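Local structure of muramidase (Trichobolus zukalii, 6ZMV) at residues Ser127-Trp139 against Phe150-Ser162. The protein probably hydrolyses the glycan strands of bacterial peptidoglycan, as a fungal lysozyme of glycoside hydrolase family 25. Sequence-based numbering, arbitrary orientation.
Sequences SGRYPMIYTGYYW and FATTCPLVLARYS. With SO4 (sulfate ion), chain G.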
ATOM      1  N   SER A 127      -6.966  12.187  -6.303  1.00  5.66           N
ATOM      2  CA  SER A 127      -7.130  11.002  -7.182  1.00  6.54           C
ATOM      3  C   SER A 127      -8.596  10.703  -7.515  1.00  7.08           C
ATOM      4  O   SER A 127      -8.813   9.983  -8.514  1.00  8.74           O
ATOM      5  CB  SER A 127      -6.517   9.775  -6.542  1.00  6.65           C
ATOM      6  OG  SER A 127      -7.366   9.273  -5.522  1.00  7.18           O
ATOM      7  N   GLY A 128      -9.519  11.112  -6.647  1.00  6.08           N
ATOM      8  CA  GLY A 128     -10.909  10.675  -6.724  1.00  6.93           C
ATOM      9  C   GLY A 128     -11.291   9.561  -5.819  1.00  7.81           C
ATOM     10  O   GLY A 128     -12.498   9.366  -5.614  1.00 11.18           O
ATOM     11  N   ARG A 129     -10.340   8.889  -5.190  1.00  5.46           N
ATOM     12  CA  ARG A 129     -10.658   7.761  -4.336  1.00  5.98           C
ATOM     13  C   ARG A 129      -9.723   7.689  -3.155  1.00  5.48           C
ATOM     14  O   ARG A 129      -8.646   8.281  -3.128  1.00  5.33           O
ATOM     15  CB  ARG A 129     -10.738   6.463  -5.104  1.00  7.81           C
ATOM     16  CG  ARG A 129      -9.383   6.001  -5.571  1.00  6.71           C
ATOM     17  CD  ARG A 129      -9.536   4.756  -6.447  1.00  8.79           C
ATOM     18  NE  ARG A 129     -10.107   3.599  -5.739  1.00  9.30           N
ATOM     19  CZ  ARG A 129     -10.269   2.413  -6.257  1.00  8.57           C
ATOM     20  NH1 ARG A 129     -10.714   1.420  -5.512  1.00  8.83           N
ATOM     21  NH2 ARG A 129      -9.923   2.208  -7.512  1.00  8.48           N
ATOM     22  N   TYR A 130     -10.191   7.000  -2.151  1.00  5.48           N
ATOM     23  CA  TYR A 130      -9.387   6.762  -0.952  1.00  4.09           C
ATOM     24  C   TYR A 130      -8.217   5.833  -1.254  1.00  4.36           C
ATOM     25  O   TYR A 130      -8.347   4.885  -2.041  1.00  5.45           O
ATOM     26  CB  TYR A 130     -10.269   6.206   0.156  1.00  4.72           C
ATOM     27  CG  TYR A 130     -11.195   7.251   0.745  1.00  5.93           C
ATOM     28  CD1 TYR A 130     -10.678   8.253   1.551  1.00  8.00           C
ATOM     29  CD2 TYR A 130     -12.559   7.190   0.562  1.00  8.05           C
ATOM     30  CE1 TYR A 130     -11.476   9.216   2.114  1.00  9.33           C
ATOM     31  CE2 TYR A 130     -13.378   8.144   1.151  1.00  9.94           C
ATOM     32  CZ  TYR A 130     -12.840   9.166   1.920  1.00 11.16           C
ATOM     33  OH  TYR A 130     -13.600  10.136   2.555  1.00 14.31           O
ATOM     34  N   PRO A 131      -7.083   6.029  -0.576  1.00  4.08           N
ATOM     35  CA  PRO A 131      -5.969   5.121  -0.687  1.00  3.96           C
ATOM     36  C   PRO A 131      -6.240   3.871   0.130  1.00  3.47           C
ATOM     37  O   PRO A 131      -7.057   3.841   1.044  1.00  4.29           O
ATOM     38  CB  PRO A 131      -4.810   5.903  -0.102  1.00  4.58           C
ATOM     39  CG  PRO A 131      -5.488   6.728   0.991  1.00  4.81           C
ATOM     40  CD  PRO A 131      -6.858   7.072   0.449  1.00  4.21           C
ATOM     41  N   MET A 132      -5.443   2.859  -0.152  1.00  2.97           N
ATOM     42  CA  MET A 132      -5.318   1.700   0.758  1.00  3.68           C
ATOM     43  C   MET A 132      -4.384   2.088   1.911  1.00  3.39           C
ATOM     44  O   MET A 132      -3.487   2.939   1.723  1.00  4.32           O
ATOM     45  CB  MET A 132      -4.753   0.487   0.015  1.00  3.71           C
ATOM     46  CG  MET A 132      -5.470   0.217  -1.300  1.00  4.82           C
ATOM     47  SD  MET A 132      -5.245  -1.395  -2.009  1.00  5.92           S
ATOM     48  CE  MET A 132      -3.521  -1.257  -2.471  1.00  5.65           C
ATOM     49  N   ILE A 133      -4.561   1.450   3.053  1.00  3.82           N
ATOM     50  CA  ILE A 133      -3.678   1.624   4.236  1.00  4.02           C
ATOM     51  C   ILE A 133      -3.014   0.299   4.514  1.00  3.97           C
ATOM     52  O   ILE A 133      -3.749  -0.693   4.770  1.00  4.32           O
ATOM     53  CB  ILE A 133      -4.418   2.163   5.444  1.00  4.12           C
ATOM     54  CG1 ILE A 133      -4.930   3.576   5.150  1.00  4.53           C
ATOM     55  CG2 ILE A 133      -3.524   2.132   6.661  1.00  4.91           C
ATOM     56  CD1 ILE A 133      -5.866   4.107   6.250  1.00  5.00           C
ATOM     57  N   TYR A 134      -1.692   0.277   4.552  1.00  3.39           N
ATOM     58  CA  TYR A 134      -0.886  -0.881   4.954  1.00  2.88           C
ATOM     59  C   TYR A 134      -0.487  -0.719   6.390  1.00  3.08           C
ATOM     60  O   TYR A 134       0.022   0.344   6.802  1.00  3.86           O
ATOM     61  CB  TYR A 134       0.362  -0.982   4.065  1.00  3.58           C
ATOM     62  CG  TYR A 134       1.385  -1.982   4.527  1.00  4.00           C
ATOM     63  CD1 TYR A 134       2.315  -1.648   5.496  1.00  4.65           C
ATOM     64  CD2 TYR A 134       1.475  -3.232   3.955  1.00  3.96           C
ATOM     65  CE1 TYR A 134       3.283  -2.557   5.885  1.00  4.65           C
ATOM     66  CE2 TYR A 134       2.428  -4.147   4.362  1.00  4.71           C
ATOM     67  CZ  TYR A 134       3.342  -3.818   5.331  1.00  4.43           C
ATOM     68  OH  TYR A 134       4.316  -4.704   5.698  1.00  6.56           O
ATOM     69  N   THR A 135      -0.658  -1.777   7.151  1.00  3.68           N
ATOM     70  CA  THR A 135      -0.226  -1.809   8.554  1.00  4.03           C
ATOM     71  C   THR A 135      -0.085  -3.241   9.005  1.00  4.39           C
ATOM     72  O   THR A 135      -0.778  -4.147   8.505  1.00  4.96           O
ATOM     73  CB  THR A 135      -1.231  -1.041   9.461  1.00  5.10           C
ATOM     74  OG1 THR A 135      -0.757  -0.923  10.803  1.00  5.34           O
ATOM     75  CG2 THR A 135      -2.634  -1.608   9.442  1.00  5.42           C
ATOM     76  N   GLY A 136       0.674  -3.436  10.072  1.00  5.25           N
ATOM     77  CA  GLY A 136       0.549  -4.636  10.903  1.00  6.70           C
ATOM     78  C   GLY A 136      -0.465  -4.409  11.999  1.00  6.14           C
ATOM     79  O   GLY A 136      -0.809  -3.276  12.308  1.00  6.31           O
ATOM     80  N   TYR A 137      -0.894  -5.476  12.640  1.00  7.00           N
ATOM     81  CA  TYR A 137      -1.961  -5.421  13.645  1.00  6.47           C
ATOM     82  C   TYR A 137      -1.470  -4.617  14.862  1.00  5.55           C
ATOM     83  O   TYR A 137      -2.134  -3.663  15.282  1.00  6.05           O
ATOM     84  CB  TYR A 137      -2.330  -6.830  14.086  1.00  7.17           C
ATOM     85  CG  TYR A 137      -3.350  -6.852  15.195  1.00  7.77           C
ATOM     86  CD1 TYR A 137      -4.689  -6.770  14.867  1.00 11.08           C
ATOM     87  CD2 TYR A 137      -3.002  -6.971  16.522  1.00  7.81           C
ATOM     88  CE1 TYR A 137      -5.656  -6.758  15.839  1.00 12.76           C
ATOM     89  CE2 TYR A 137      -3.969  -7.005  17.482  1.00 10.65           C
ATOM     90  CZ  TYR A 137      -5.298  -6.862  17.154  1.00 11.12           C
ATOM     91  OH  TYR A 137      -6.267  -6.907  18.113  1.00 18.56           O
ATOM     92  N   TYR A 138      -0.326  -4.982  15.423  1.00  6.54           N
ATOM     93  CA  TYR A 138       0.110  -4.309  16.658  1.00  7.12           C
ATOM     94  C   TYR A 138       0.505  -2.856  16.394  1.00  6.62           C
ATOM     95  O   TYR A 138       0.277  -2.037  17.288  1.00  7.55           O
ATOM     96  CB  TYR A 138       1.213  -5.067  17.382  1.00  9.27           C
ATOM     97  CG  TYR A 138       0.717  -6.386  17.883  1.00 10.31           C
ATOM     98  CD1 TYR A 138      -0.205  -6.423  18.915  1.00 12.94           C
ATOM     99  CD2 TYR A 138       1.094  -7.572  17.313  1.00 13.64           C
ATOM    100  CE1 TYR A 138      -0.724  -7.609  19.396  1.00 15.19           C
ATOM    101  CE2 TYR A 138       0.564  -8.763  17.759  1.00 16.92           C
ATOM    102  CZ  TYR A 138      -0.360  -8.787  18.788  1.00 14.00           C
ATOM    103  OH  TYR A 138      -0.842 -10.030  19.163  1.00 24.29           O
ATOM    104  N   TRP A 139       1.019  -2.534  15.216  1.00  5.42           N
ATOM    105  CA  TRP A 139       1.335  -1.151  14.867  1.00  6.01           C
ATOM    106  C   TRP A 139       0.049  -0.338  14.945  1.00  5.12           C
ATOM    107  O   TRP A 139      -0.039   0.720  15.536  1.00  6.00           O
ATOM    108  CB  TRP A 139       2.012  -1.018  13.482  1.00  6.07           C
ATOM    109  CG  TRP A 139       2.534   0.358  13.266  1.00  6.10           C
ATOM    110  CD1 TRP A 139       3.802   0.772  13.541  1.00  9.13           C
ATOM    111  CD2 TRP A 139       1.803   1.523  12.850  1.00  5.33           C
ATOM    112  NE1 TRP A 139       3.927   2.104  13.281  1.00  8.92           N
ATOM    113  CE2 TRP A 139       2.713   2.604  12.904  1.00  6.64           C
ATOM    114  CE3 TRP A 139       0.493   1.793  12.469  1.00  4.86           C
ATOM    115  CZ2 TRP A 139       2.333   3.911  12.616  1.00  7.26           C
ATOM    116  CZ3 TRP A 139       0.129   3.081  12.153  1.00  5.18           C
ATOM    117  CH2 TRP A 139       1.023   4.139  12.277  1.00  5.45           C
ATOM    118  N   PHE A 150     -10.988   4.786   9.532  1.00  6.57           N
ATOM    119  CA  PHE A 150     -10.745   4.527   8.083  1.00  5.40           C
ATOM    120  C   PHE A 150     -11.419   3.250   7.601  1.00  5.18           C
ATOM    121  O   PHE A 150     -11.285   2.907   6.434  1.00  6.29           O
ATOM    122  CB  PHE A 150      -9.246   4.550   7.804  1.00  5.75           C
ATOM    123  CG  PHE A 150      -8.562   5.765   8.391  1.00  5.84           C
ATOM    124  CD1 PHE A 150      -8.825   7.043   7.943  1.00  5.84           C
ATOM    125  CD2 PHE A 150      -7.776   5.623   9.505  1.00  6.78           C
ATOM    126  CE1 PHE A 150      -8.266   8.137   8.563  1.00  6.63           C
ATOM    127  CE2 PHE A 150      -7.229   6.730  10.154  1.00  7.31           C
ATOM    128  CZ  PHE A 150      -7.485   7.987   9.675  1.00  6.67           C
ATOM    129  N   ALA A 151     -12.083   2.549   8.507  1.00  5.65           N
ATOM    130  CA  ALA A 151     -12.580   1.173   8.272  1.00  6.63           C
ATOM    131  C   ALA A 151     -13.649   1.135   7.195  1.00  7.09           C
ATOM    132  O   ALA A 151     -13.769   0.055   6.614  1.00 10.68           O
ATOM    133  CB  ALA A 151     -13.055   0.573   9.532  1.00  7.36           C
ATOM    134  N   THR A 152     -14.352   2.232   6.931  1.00  7.94           N
ATOM    135  CA  THR A 152     -15.410   2.252   5.916  1.00  9.02           C
ATOM    136  C   THR A 152     -14.996   2.888   4.601  1.00  8.84           C
ATOM    137  O   THR A 152     -15.756   2.833   3.687  1.00 13.28           O
ATOM    138  CB  THR A 152     -16.693   2.931   6.422  1.00 11.75           C
ATOM    139  OG1 THR A 152     -16.416   4.302   6.697  1.00 14.28           O
ATOM    140  CG2 THR A 152     -17.219   2.301   7.694  1.00 16.08           C
ATOM    141  N   THR A 153     -13.759   3.368   4.506  1.00  7.39           N
ATOM    142  CA  THR A 153     -13.305   4.153   3.360  1.00  7.70           C
ATOM    143  C   THR A 153     -12.028   3.641   2.707  1.00  5.81           C
ATOM    144  O   THR A 153     -11.968   3.638   1.483  1.00  7.69           O
ATOM    145  CB  THR A 153     -13.103   5.602   3.766  1.00  8.39           C
ATOM    146  OG1 THR A 153     -12.279   5.702   4.918  1.00  8.78           O
ATOM    147  CG2 THR A 153     -14.435   6.289   4.007  1.00 10.17           C
ATOM    148  N   CYS A 154     -11.038   3.222   3.482  1.00  5.50           N
ATOM    149  CA  CYS A 154      -9.725   2.862   2.960  1.00  5.07           C
ATOM    150  C   CYS A 154      -9.506   1.385   3.012  1.00  5.21           C
ATOM    151  O   CYS A 154      -9.545   0.792   4.092  1.00  7.12           O
ATOM    152  CB  CYS A 154      -8.674   3.557   3.798  1.00  5.06           C
ATOM    153  SG  CYS A 154      -8.731   5.365   3.779  1.00  6.51           S
ATOM    154  N   PRO A 155      -9.270   0.701   1.869  1.00  4.68           N
ATOM    155  CA  PRO A 155      -9.002  -0.739   1.927  1.00  4.49           C
ATOM    156  C   PRO A 155      -7.781  -1.039   2.786  1.00  4.00           C
ATOM    157  O   PRO A 155      -6.785  -0.309   2.722  1.00  5.13           O
ATOM    158  CB  PRO A 155      -8.688  -1.118   0.494  1.00  5.34           C
ATOM    159  CG  PRO A 155      -9.513  -0.090  -0.295  1.00  5.32           C
ATOM    160  CD  PRO A 155      -9.348   1.185   0.493  1.00  4.60           C
ATOM    161  N   LEU A 156      -7.870  -2.089   3.597  1.00  3.24           N
ATOM    162  CA  LEU A 156      -6.791  -2.520   4.499  1.00  3.29           C
ATOM    163  C   LEU A 156      -5.868  -3.489   3.805  1.00  3.31           C
ATOM    164  O   LEU A 156      -6.311  -4.524   3.280  1.00  3.79           O
ATOM    165  CB  LEU A 156      -7.404  -3.140   5.749  1.00  3.44           C
ATOM    166  CG  LEU A 156      -6.442  -3.806   6.711  1.00  4.37           C
ATOM    167  CD1 LEU A 156      -5.473  -2.798   7.327  1.00  5.49           C
ATOM    168  CD2 LEU A 156      -7.176  -4.566   7.771  1.00  5.42           C
ATOM    169  N   VAL A 157      -4.573  -3.192   3.848  1.00  3.38           N
ATOM    170  CA  VAL A 157      -3.498  -4.144   3.481  1.00  3.80           C
ATOM    171  C   VAL A 157      -2.834  -4.550   4.787  1.00  3.56           C
ATOM    172  O   VAL A 157      -2.213  -3.714   5.452  1.00  4.57           O
ATOM    173  CB  VAL A 157      -2.522  -3.568   2.470  1.00  3.45           C
ATOM    174  CG1 VAL A 157      -1.507  -4.609   2.051  1.00  4.50           C
ATOM    175  CG2 VAL A 157      -3.280  -2.999   1.254  1.00  4.06           C
ATOM    176  N   LEU A 158      -3.070  -5.765   5.234  1.00  3.87           N
ATOM    177  CA  LEU A 158      -2.651  -6.236   6.550  1.00  4.10           C
ATOM    178  C   LEU A 158      -1.422  -7.128   6.424  1.00  4.08           C
ATOM    179  O   LEU A 158      -1.439  -8.119   5.692  1.00  3.97           O
ATOM    180  CB  LEU A 158      -3.775  -7.007   7.192  1.00  4.58           C
ATOM    181  CG  LEU A 158      -3.577  -7.468   8.625  1.00  5.67           C
ATOM    182  CD1 LEU A 158      -3.231  -6.340   9.576  1.00  6.45           C
ATOM    183  CD2 LEU A 158      -4.814  -8.194   9.119  1.00  7.64           C
ATOM    184  N   ALA A 159      -0.381  -6.781   7.155  1.00  3.98           N
ATOM    185  CA  ALA A 159       0.853  -7.587   7.180  1.00  4.80           C
ATOM    186  C   ALA A 159       0.812  -8.531   8.356  1.00  4.98           C
ATOM    187  O   ALA A 159       0.682  -8.069   9.483  1.00  7.54           O
ATOM    188  CB  ALA A 159       2.062  -6.697   7.249  1.00  6.64           C
ATOM    189  N   ARG A 160       0.966  -9.814   8.118  1.00  4.57           N
ATOM    190  CA  ARG A 160       1.118 -10.828   9.179  1.00  5.89           C
ATOM    191  C   ARG A 160       1.789 -12.037   8.576  1.00  6.42           C
ATOM    192  O   ARG A 160       1.223 -12.673   7.700  1.00  6.35           O
ATOM    193  CB  ARG A 160      -0.200 -11.211   9.816  1.00  7.45           C
ATOM    194  CG  ARG A 160       0.090 -11.950  11.094  1.00 12.95           C
ATOM    195  CD  ARG A 160      -0.883 -12.928  11.548  1.00 15.94           C
ATOM    196  NE  ARG A 160      -0.429 -13.590  12.733  1.00 14.70           N
ATOM    197  CZ  ARG A 160      -1.062 -14.628  13.243  1.00 15.73           C
ATOM    198  NH1 ARG A 160      -0.706 -15.082  14.432  1.00 20.30           N
ATOM    199  NH2 ARG A 160      -2.091 -15.145  12.607  1.00 14.49           N
ATOM    200  N   TYR A 161       3.001 -12.327   9.000  1.00  7.12           N
ATOM    201  CA  TYR A 161       3.820 -13.387   8.378  1.00  7.50           C
ATOM    202  C   TYR A 161       3.551 -14.674   9.147  1.00  8.85           C
ATOM    203  O   TYR A 161       4.269 -15.025  10.068  1.00 12.12           O
ATOM    204  CB  TYR A 161       5.277 -12.972   8.304  1.00  7.45           C
ATOM    205  CG  TYR A 161       5.582 -11.715   7.505  1.00  8.07           C
ATOM    206  CD1 TYR A 161       4.672 -11.084   6.682  1.00  7.16           C
ATOM    207  CD2 TYR A 161       6.844 -11.153   7.642  1.00  8.95           C
ATOM    208  CE1 TYR A 161       4.991  -9.922   6.019  1.00  7.32           C
ATOM    209  CE2 TYR A 161       7.196 -10.010   6.952  1.00  8.55           C
ATOM    210  CZ  TYR A 161       6.245  -9.400   6.150  1.00  8.57           C
ATOM    211  OH  TYR A 161       6.506  -8.227   5.537  1.00 10.19           O
ATOM    212  N   SER A 162       2.451 -15.318   8.785  1.00  8.76           N
ATOM    213  CA  SER A 162       1.931 -16.492   9.477  1.00 11.71           C
ATOM    214  C   SER A 162       1.136 -17.312   8.481  1.00 11.62           C
ATOM    215  O   SER A 162       0.843 -16.806   7.408  1.00 12.61           O
ATOM    216  CB  SER A 162       1.085 -16.073  10.647  1.00 13.80           C
ATOM    217  OG  SER A 162       0.599 -17.196  11.324  1.00 25.04           O
TER
HETATM  218  S   SO4 G 305     -13.694   5.350  -3.173  0.50 18.79           S
HETATM  219  O1  SO4 G 305     -13.176   6.544  -2.548  0.50 17.84           O
HETATM  220  O2  SO4 G 305     -12.591   4.442  -3.141  0.50 29.56           O
HETATM  221  O3  SO4 G 305     -14.768   4.856  -2.342  0.50 20.89           O
HETATM  222  O4  SO4 G 305     -14.117   5.562  -4.539  0.50 18.80           O
HETATM  223  O   HOH W   1      -0.911  -8.218  11.752  1.00 15.49           O
HETATM  224  O   HOH W   2       0.663  -8.170  12.156  1.00 19.91           O
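T153 sits as a small knob against the ring of Y130: its CB lies over one face, 3.7 Å from the centroid and offset toward the rim, while its CG2 reaches CE2. Beside it C154 SG approaches the same ring obliquely, and C154 CB presses to 3.2 Å from P131 O, a buried carbonyl oxygen that finds no hydrogen-bond partner. Cutting Y130 back to an alanine is likely to cost T153 CB and CG2 and the sulfur of C154 their aromatic neighbour and to open a gap where the ring stood. One residue on from P131, the M132 side chain crosses the P155 ring at about a right angle, CG against CB, and the chain, bent at its last torsion, curls so that CB, SD and CE all meet V157 CG2.

From here 132-136 and 156-159 run side by side as neighbouring parallel strands, joined through helix 137-144 in one beta-alpha-beta unit of the TIM-barrel-like family 25 fold. I133 O accepts from V157 N (2.8 Å, N-H...O 175°) and I133 N donates to P155 O; T135 N and T135 O do the same with V157 O and A159 N. With CG1 beside its backbone N (chi1 -65°), I133 sends CD1 into the notch between F150 CB (3.7 Å) and C154 CB, and W140 of the connecting helix touches both I133 and F150. Further along this face, T135 CG2 meets L156 CD1.

V157 and A159 share their face of the sheet with Y134: V157 CG1 meets the ring edge near Y134 CD2 (3.8 Å), and A159 CB comes obliquely against CZ and OH of Y134. Q179 holds the hydroxyls of both Y134 and Y161, and Y134 OH also binds glycerol. Past G136, the N-cap of helix 137-144, a water modelled at two alternative positions bridges Y137 N and A159 O.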